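PDB 4PEY: Exo-beta-1,3-glucanase from Streptomyces sp. SirexAA-E, which hydrolyses laminarin and laminarioligosaccharides as an exo-beta-1,3-glucanase of glycoside hydrolase family 55, releasing glucose and laminaribiose. Local coordinates for residues T394-D405 / V428-N439. The protein carries 1 engineered substitution. Sequence-based numbering, arbitrary orientation. Where two conformers were deposited one is given.
Sequences TIIDHTWVWRAD and VLATGLFVEHFN. With BGC (beta-D-glucopyranose), chain B.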
ATOM      1  N   THR A 394       0.420 -13.761   9.319  1.00 12.03           N
ATOM      2  CA  THR A 394       1.031 -12.576   8.722  1.00 11.79           C
ATOM      3  C   THR A 394      -0.014 -11.484   8.486  1.00 11.59           C
ATOM      4  O   THR A 394      -1.155 -11.775   8.092  1.00 11.50           O
ATOM      5  CB  THR A 394       1.737 -12.933   7.387  1.00 12.97           C
ATOM      6  OG1 THR A 394       2.784 -13.873   7.649  1.00 13.11           O
ATOM      7  CG2 THR A 394       2.332 -11.696   6.697  1.00 13.45           C
ATOM      8  N   ILE A 395       0.379 -10.236   8.741  1.00 10.66           N
ATOM      9  CA  ILE A 395      -0.461  -9.079   8.446  1.00 11.87           C
ATOM     10  C   ILE A 395       0.074  -8.336   7.239  1.00 11.46           C
ATOM     11  O   ILE A 395       1.248  -7.967   7.207  1.00 12.74           O
ATOM     12  CB  ILE A 395      -0.531  -8.084   9.631  1.00 12.79           C
ATOM     13  CG1 ILE A 395      -1.082  -8.761  10.885  1.00 14.16           C
ATOM     14  CG2 ILE A 395      -1.384  -6.859   9.266  1.00 14.09           C
ATOM     15  CD1 ILE A 395      -0.911  -7.926  12.145  1.00 17.72           C
ATOM     16  N   ILE A 396      -0.783  -8.139   6.241  1.00 11.36           N
ATOM     17  CA  ILE A 396      -0.450  -7.324   5.083  0.52 12.03           C
ATOM     18  C   ILE A 396      -1.280  -6.056   5.188  1.00 10.31           C
ATOM     19  O   ILE A 396      -2.478  -6.072   4.903  1.00 12.77           O
ATOM     20  CB  ILE A 396      -0.755  -8.043   3.754  0.52 13.09           C
ATOM     21  CG1 ILE A 396      -0.148  -9.450   3.748  0.52 15.22           C
ATOM     22  CG2 ILE A 396      -0.255  -7.218   2.572  0.52 14.99           C
ATOM     23  CD1 ILE A 396       1.347  -9.461   3.845  0.52 15.23           C
ATOM     24  N   ASP A 397      -0.659  -4.973   5.636  1.00 10.48           N
ATOM     25  CA  ASP A 397      -1.392  -3.742   5.925  1.00 11.19           C
ATOM     26  C   ASP A 397      -0.903  -2.618   5.021  1.00 11.56           C
ATOM     27  O   ASP A 397       0.079  -1.940   5.321  1.00 11.01           O
ATOM     28  CB  ASP A 397      -1.251  -3.399   7.419  1.00 11.58           C
ATOM     29  CG  ASP A 397      -1.806  -2.033   7.770  1.00 11.68           C
ATOM     30  OD1 ASP A 397      -2.928  -1.704   7.326  1.00 11.88           O
ATOM     31  OD2 ASP A 397      -1.119  -1.290   8.504  1.00 12.05           O
ATOM     32  N   HIS A 398      -1.639  -2.449   3.922  1.00 10.42           N
ATOM     33  CA  HIS A 398      -1.329  -1.600   2.760  1.00  9.74           C
ATOM     34  C   HIS A 398      -0.215  -2.127   1.869  1.00 10.54           C
ATOM     35  O   HIS A 398       0.980  -1.982   2.155  1.00 10.64           O
ATOM     36  CB  HIS A 398      -0.985  -0.165   3.144  1.00  9.75           C
ATOM     37  CG  HIS A 398      -1.073   0.776   1.982  1.00 10.33           C
ATOM     38  ND1 HIS A 398      -0.323   1.929   1.883  1.00 10.85           N
ATOM     39  CD2 HIS A 398      -1.830   0.715   0.860  1.00 11.60           C
ATOM     40  CE1 HIS A 398      -0.626   2.545   0.749  1.00 11.47           C
ATOM     41  NE2 HIS A 398      -1.531   1.829   0.111  1.00 11.76           N
ATOM     42  N   THR A 399      -0.630  -2.746   0.772  1.00 10.09           N
ATOM     43  CA  THR A 399       0.296  -3.097  -0.289  1.00  9.28           C
ATOM     44  C   THR A 399      -0.305  -2.678  -1.629  1.00  8.78           C
ATOM     45  O   THR A 399      -1.523  -2.630  -1.782  1.00 10.07           O
ATOM     46  CB  THR A 399       0.627  -4.611  -0.282  1.00 10.57           C
ATOM     47  OG1 THR A 399       1.677  -4.871  -1.211  1.00 12.54           O
ATOM     48  CG2 THR A 399      -0.572  -5.443  -0.654  1.00 11.99           C
ATOM     49  N   TRP A 400       0.566  -2.315  -2.570  1.00  9.21           N
ATOM     50  CA  TRP A 400       0.196  -2.135  -3.969  1.00  9.08           C
ATOM     51  C   TRP A 400       1.139  -2.997  -4.763  1.00 10.00           C
ATOM     52  O   TRP A 400       2.348  -2.740  -4.789  1.00 10.76           O
ATOM     53  CB  TRP A 400       0.309  -0.681  -4.433  1.00 10.58           C
ATOM     54  CG  TRP A 400      -0.224  -0.388  -5.847  1.00 10.44           C
ATOM     55  CD1 TRP A 400      -1.308  -0.954  -6.466  1.00 12.23           C
ATOM     56  CD2 TRP A 400       0.313   0.568  -6.784  1.00 10.38           C
ATOM     57  NE1 TRP A 400      -1.484  -0.400  -7.728  1.00 11.07           N
ATOM     58  CE2 TRP A 400      -0.504   0.538  -7.937  1.00 10.46           C
ATOM     59  CE3 TRP A 400       1.394   1.456  -6.748  1.00 12.26           C
ATOM     60  CZ2 TRP A 400      -0.270   1.362  -9.038  1.00 11.31           C
ATOM     61  CZ3 TRP A 400       1.631   2.273  -7.853  1.00 11.44           C
ATOM     62  CH2 TRP A 400       0.813   2.205  -8.987  1.00 11.52           C
ATOM     63  N   VAL A 401       0.583  -4.018  -5.400  1.00 10.14           N
ATOM     64  CA  VAL A 401       1.362  -4.953  -6.188  1.00 10.27           C
ATOM     65  C   VAL A 401       0.893  -4.736  -7.620  1.00  9.43           C
ATOM     66  O   VAL A 401      -0.253  -5.033  -7.957  1.00 10.44           O
ATOM     67  CB  VAL A 401       1.156  -6.406  -5.691  1.00 10.50           C
ATOM     68  CG1 VAL A 401       1.930  -7.397  -6.545  1.00 11.57           C
ATOM     69  CG2 VAL A 401       1.572  -6.508  -4.234  1.00 12.41           C
ATOM     70  N   TRP A 402       1.783  -4.200  -8.453  1.00  9.81           N
ATOM     71  CA  TRP A 402       1.375  -3.556  -9.703  1.00  9.88           C
ATOM     72  C   TRP A 402       2.205  -3.969 -10.902  1.00 10.24           C
ATOM     73  O   TRP A 402       3.386  -3.623 -10.994  1.00 10.38           O
ATOM     74  CB  TRP A 402       1.457  -2.036  -9.522  1.00 10.26           C
ATOM     75  CG  TRP A 402       1.043  -1.141 -10.680  1.00 10.61           C
ATOM     76  CD1 TRP A 402      -0.233  -0.887 -11.111  1.00 12.02           C
ATOM     77  CD2 TRP A 402       1.904  -0.312 -11.475  1.00 10.69           C
ATOM     78  NE1 TRP A 402      -0.216   0.039 -12.139  1.00 10.59           N
ATOM     79  CE2 TRP A 402       1.084   0.402 -12.383  1.00 10.34           C
ATOM     80  CE3 TRP A 402       3.289  -0.109 -11.515  1.00 11.88           C
ATOM     81  CZ2 TRP A 402       1.607   1.304 -13.310  1.00 11.16           C
ATOM     82  CZ3 TRP A 402       3.805   0.776 -12.445  1.00 12.13           C
ATOM     83  CH2 TRP A 402       2.964   1.476 -13.326  1.00 11.40           C
ATOM     84  N   ARG A 403       1.589  -4.710 -11.821  1.00  9.73           N
ATOM     85  CA  ARG A 403       2.188  -4.912 -13.134  1.00 10.26           C
ATOM     86  C   ARG A 403       1.910  -3.643 -13.945  1.00  9.63           C
ATOM     87  O   ARG A 403       0.751  -3.245 -14.101  1.00 11.88           O
ATOM     88  CB  ARG A 403       1.630  -6.158 -13.829  1.00 10.28           C
ATOM     89  CG  ARG A 403       2.102  -6.274 -15.270  1.00 11.01           C
ATOM     90  CD  ARG A 403       1.685  -7.571 -15.957  1.00 11.71           C
ATOM     91  NE  ARG A 403       2.034  -7.491 -17.373  1.00 12.00           N
ATOM     92  CZ  ARG A 403       1.183  -7.206 -18.354  1.00 13.19           C
ATOM     93  NH1 ARG A 403      -0.112  -7.023 -18.116  1.00 13.82           N
ATOM     94  NH2 ARG A 403       1.631  -7.118 -19.590  1.00 14.66           N
ATOM     95  N   ALA A 404       2.963  -2.985 -14.430  1.00 10.50           N
ATOM     96  CA  ALA A 404       2.801  -1.671 -15.065  1.00 10.01           C
ATOM     97  C   ALA A 404       1.895  -1.725 -16.299  1.00 12.34           C
ATOM     98  O   ALA A 404       2.048  -2.601 -17.152  1.00 13.84           O
ATOM     99  CB  ALA A 404       4.163  -1.086 -15.455  1.00 11.85           C
ATOM    100  N   ASP A 405       0.960  -0.782 -16.377  1.00 11.76           N
ATOM    101  CA  ASP A 405       0.077  -0.632 -17.534  1.00 12.52           C
ATOM    102  C   ASP A 405       0.539   0.476 -18.470  1.00 14.09           C
ATOM    103  O   ASP A 405       0.014   0.625 -19.569  1.00 15.74           O
ATOM    104  CB  ASP A 405      -1.334  -0.305 -17.071  1.00 13.60           C
ATOM    105  CG  ASP A 405      -1.368   0.978 -16.277  1.00 13.09           C
ATOM    106  OD1 ASP A 405      -1.684   2.047 -16.852  1.00 14.73           O
ATOM    107  OD2 ASP A 405      -1.009   0.921 -15.084  1.00 14.91           O
ATOM    108  N   VAL A 428      -4.032 -15.401   7.831  1.00 11.39           N
ATOM    109  CA  VAL A 428      -3.414 -14.203   7.278  1.00 12.21           C
ATOM    110  C   VAL A 428      -4.474 -13.113   7.106  1.00 10.90           C
ATOM    111  O   VAL A 428      -5.618 -13.396   6.743  1.00 12.66           O
ATOM    112  CB  VAL A 428      -2.700 -14.518   5.941  1.00 12.45           C
ATOM    113  CG1 VAL A 428      -2.230 -13.242   5.239  1.00 13.52           C
ATOM    114  CG2 VAL A 428      -1.512 -15.456   6.198  1.00 13.49           C
ATOM    115  N   LEU A 429      -4.101 -11.879   7.429  1.00 10.44           N
ATOM    116  CA  LEU A 429      -5.010 -10.739   7.360  1.00 10.24           C
ATOM    117  C   LEU A 429      -4.432  -9.702   6.407  1.00 11.36           C
ATOM    118  O   LEU A 429      -3.283  -9.282   6.572  1.00 12.20           O
ATOM    119  CB  LEU A 429      -5.221 -10.110   8.750  1.00 13.11           C
ATOM    120  CG  LEU A 429      -6.004  -8.790   8.757  1.00 12.98           C
ATOM    121  CD1 LEU A 429      -7.460  -9.004   8.322  1.00 12.91           C
ATOM    122  CD2 LEU A 429      -5.936  -8.120  10.120  1.00 14.16           C
ATOM    123  N   ALA A 430      -5.229  -9.299   5.421  1.00 11.15           N
ATOM    124  CA  ALA A 430      -4.878  -8.205   4.516  1.00 11.83           C
ATOM    125  C   ALA A 430      -5.832  -7.042   4.757  1.00 12.36           C
ATOM    126  O   ALA A 430      -7.053  -7.197   4.657  1.00 12.88           O
ATOM    127  CB  ALA A 430      -4.938  -8.655   3.050  1.00 12.75           C
ATOM    128  N   THR A 431      -5.274  -5.890   5.105  1.00 11.96           N
ATOM    129  CA  THR A 431      -6.058  -4.669   5.257  1.00 11.55           C
ATOM    130  C   THR A 431      -5.536  -3.616   4.271  1.00 11.25           C
ATOM    131  O   THR A 431      -4.400  -3.145   4.397  1.00 11.58           O
ATOM    132  CB  THR A 431      -6.009  -4.141   6.722  1.00 11.92           C
ATOM    133  OG1 THR A 431      -4.647  -4.008   7.157  1.00 12.04           O
ATOM    134  CG2 THR A 431      -6.719  -5.110   7.668  1.00 11.96           C
ATOM    135  N   GLY A 432      -6.340  -3.267   3.266  1.00 10.60           N
ATOM    136  CA  GLY A 432      -5.892  -2.322   2.254  1.00 11.78           C
ATOM    137  C   GLY A 432      -5.066  -2.983   1.162  1.00 10.71           C
ATOM    138  O   GLY A 432      -3.892  -2.659   0.970  1.00 11.96           O
ATOM    139  N   LEU A 433      -5.693  -3.903   0.433  1.00 10.43           N
ATOM    140  CA  LEU A 433      -5.010  -4.714  -0.566  1.00 10.12           C
ATOM    141  C   LEU A 433      -5.273  -4.186  -1.981  1.00 10.81           C
ATOM    142  O   LEU A 433      -6.413  -4.162  -2.425  1.00 11.34           O
ATOM    143  CB  LEU A 433      -5.471  -6.168  -0.439  1.00 11.24           C
ATOM    144  CG  LEU A 433      -4.899  -7.245  -1.360  1.00 11.20           C
ATOM    145  CD1 LEU A 433      -3.420  -7.402  -1.107  1.00 12.91           C
ATOM    146  CD2 LEU A 433      -5.629  -8.572  -1.123  1.00 12.97           C
ATOM    147  N   PHE A 434      -4.221  -3.749  -2.671  1.00 10.32           N
ATOM    148  CA  PHE A 434      -4.342  -3.188  -4.019  1.00  9.51           C
ATOM    149  C   PHE A 434      -3.463  -4.021  -4.946  1.00 10.94           C
ATOM    150  O   PHE A 434      -2.244  -4.029  -4.774  1.00 10.41           O
ATOM    151  CB  PHE A 434      -3.864  -1.726  -4.080  1.00 10.41           C
ATOM    152  CG  PHE A 434      -4.598  -0.756  -3.175  1.00 10.59           C
ATOM    153  CD1 PHE A 434      -4.400  -0.768  -1.801  1.00 10.28           C
ATOM    154  CD2 PHE A 434      -5.412   0.237  -3.722  1.00 10.99           C
ATOM    155  CE1 PHE A 434      -5.041   0.148  -0.981  1.00 10.91           C
ATOM    156  CE2 PHE A 434      -6.044   1.172  -2.918  1.00 10.91           C
ATOM    157  CZ  PHE A 434      -5.858   1.132  -1.536  1.00 10.37           C
ATOM    158  N   VAL A 435      -4.048  -4.725  -5.912  1.00 10.67           N
ATOM    159  CA  VAL A 435      -3.264  -5.597  -6.796  1.00 10.26           C
ATOM    160  C   VAL A 435      -3.812  -5.499  -8.213  1.00 10.47           C
ATOM    161  O   VAL A 435      -5.016  -5.689  -8.413  1.00 12.44           O
ATOM    162  CB  VAL A 435      -3.295  -7.083  -6.333  1.00 10.75           C
ATOM    163  CG1 VAL A 435      -2.341  -7.931  -7.183  1.00 12.01           C
ATOM    164  CG2 VAL A 435      -2.931  -7.206  -4.855  1.00 10.09           C
ATOM    165  N   GLU A 436      -2.949  -5.207  -9.192  1.00  9.62           N
ATOM    166  CA  GLU A 436      -3.428  -4.872 -10.547  1.00 10.38           C
ATOM    167  C   GLU A 436      -2.603  -5.371 -11.724  1.00 11.20           C
ATOM    168  O   GLU A 436      -1.366  -5.326 -11.695  1.00 11.32           O
ATOM    169  CB  GLU A 436      -3.526  -3.356 -10.722  1.00 10.45           C
ATOM    170  CG  GLU A 436      -4.273  -2.590  -9.650  1.00 10.42           C
ATOM    171  CD  GLU A 436      -4.377  -1.142 -10.037  1.00 11.18           C
ATOM    172  OE1 GLU A 436      -3.339  -0.441  -9.953  1.00 12.31           O
ATOM    173  OE2 GLU A 436      -5.472  -0.723 -10.489  1.00 12.30           O
ATOM    174  N   HIS A 437      -3.331  -5.816 -12.757  1.00 11.15           N
ATOM    175  CA  HIS A 437      -2.879  -5.978 -14.145  1.00  9.94           C
ATOM    176  C   HIS A 437      -2.094  -7.259 -14.451  1.00 10.95           C
ATOM    177  O   HIS A 437      -1.501  -7.363 -15.526  1.00 12.18           O
ATOM    178  CB  HIS A 437      -2.040  -4.771 -14.604  1.00 12.30           C
ATOM    179  CG  HIS A 437      -2.690  -3.440 -14.369  1.00 12.21           C
ATOM    180  ND1 HIS A 437      -3.979  -3.145 -14.769  1.00 12.73           N
ATOM    181  CD2 HIS A 437      -2.215  -2.317 -13.774  1.00 11.36           C
ATOM    182  CE1 HIS A 437      -4.271  -1.903 -14.424  1.00 13.09           C
ATOM    183  NE2 HIS A 437      -3.220  -1.381 -13.815  1.00 13.34           N
ATOM    184  N   PHE A 438      -2.122  -8.246 -13.557  1.00 10.81           N
ATOM    185  CA  PHE A 438      -1.358  -9.477 -13.781  1.00 10.64           C
ATOM    186  C   PHE A 438      -1.944 -10.326 -14.913  1.00 11.10           C
ATOM    187  O   PHE A 438      -3.142 -10.233 -15.221  1.00 12.64           O
ATOM    188  CB  PHE A 438      -1.241 -10.242 -12.457  1.00 12.14           C
ATOM    189  CG  PHE A 438      -0.355  -9.525 -11.503  1.00 10.86           C
ATOM    190  CD1 PHE A 438       1.009  -9.789 -11.479  1.00 11.47           C
ATOM    191  CD2 PHE A 438      -0.850  -8.474 -10.740  1.00 11.20           C
ATOM    192  CE1 PHE A 438       1.851  -9.060 -10.662  1.00 11.66           C
ATOM    193  CE2 PHE A 438      -0.013  -7.733  -9.933  1.00 12.04           C
ATOM    194  CZ  PHE A 438       1.344  -8.022  -9.895  1.00 11.95           C
ATOM    195  N   ASN A 439      -1.092 -11.104 -15.576  1.00 10.77           N
ATOM    196  CA  ASN A 439      -1.554 -11.866 -16.740  1.00 12.07           C
ATOM    197  C   ASN A 439      -2.522 -12.982 -16.346  1.00 13.69           C
ATOM    198  O   ASN A 439      -3.376 -13.367 -17.147  1.00 13.88           O
ATOM    199  CB  ASN A 439      -0.375 -12.466 -17.535  1.00 13.27           C
ATOM    200  CG  ASN A 439       0.559 -11.411 -18.116  1.00 13.09           C
ATOM    201  OD1 ASN A 439       1.198 -10.661 -17.380  1.00 14.12           O
ATOM    202  ND2 ASN A 439       0.684 -11.389 -19.442  1.00 14.65           N
TER
HETATM  203  C2  BGC B   3      -5.214   2.072 -12.582  0.51 14.11           C
HETATM  204  C3  BGC B   3      -3.704   2.202 -12.414  0.51 15.30           C
HETATM  205  C4  BGC B   3      -3.096   2.790 -13.677  0.51 16.26           C
HETATM  206  C5  BGC B   3      -3.761   4.119 -13.993  0.51 17.33           C
HETATM  207  C6  BGC B   3      -3.149   4.753 -15.233  0.51 20.52           C
HETATM  208  C1  BGC B   3      -5.845   3.353 -13.134  0.51 15.90           C
HETATM  209  O2  BGC B   3      -5.796   1.729 -11.332  0.51 14.78           O
HETATM  210  O3  BGC B   3      -3.138   0.930 -12.177  0.51 15.27           O
HETATM  211  O4  BGC B   3      -1.705   2.954 -13.529  0.51 15.41           O
HETATM  212  O5  BGC B   3      -5.127   3.873 -14.237  0.51 18.46           O
HETATM  213  O6  BGC B   3      -3.526   4.011 -16.371  0.51 26.24           O
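Trp400 CD1 lies 3.6 Å from Phe434 CB, the side chains crossing at about a right angle, on adjacent parallel strands in one of the two right-handed beta-helix domains of the GH55 fold. The short axes of strands 399-403 and 433-436 approach to 4.7 Å, their directions 2° apart. Both segments turn a corner together, His398 opposite Gly432, where a CB would collide with the preceding carbonyl O. The tightly packed part is the face with Thr399, Val401, Leu433 and Val435: Thr399 CG2 lies 3.5 Å from Leu433 CD1, closer than usual carbon contact, and Val401 CG1 meets Phe438 CZ. Arg403 CB sits over the centre of the Phe438 ring, 7° off its normal. Extended from CG to NE, the arginine makes a hydrogen bond from NH1 to His437 O (3.0 Å), which lies in the guanidinium plane; NE bonds Asn415 O and NH2 forms a salt bridge with Asp462. With an alanine here, both carbonyls would probably lose these donors and Asp462 its charged mate. The face of Trp400, Phe434, Trp402 and Glu436 mixes aromatic and polar groups and borders the bound glucose; this ligand side, with partly exposed Asp405, is the looser one. Trp400 NE1 donates to Glu436 OE1 (2.9 Å) on the anti side, 33° out of the carboxylate plane, which should steady the carboxylate for sugar O2 and O3. Asp405 CB covers one His437 ring face, and its carboxylate takes glucose O4 and O6. Glucose O3 donates to Glu436 OE1 at 2.6 Å and accepts from His437 NE2 at 2.8 Å and Trp402 NE1 at 3.1 Å.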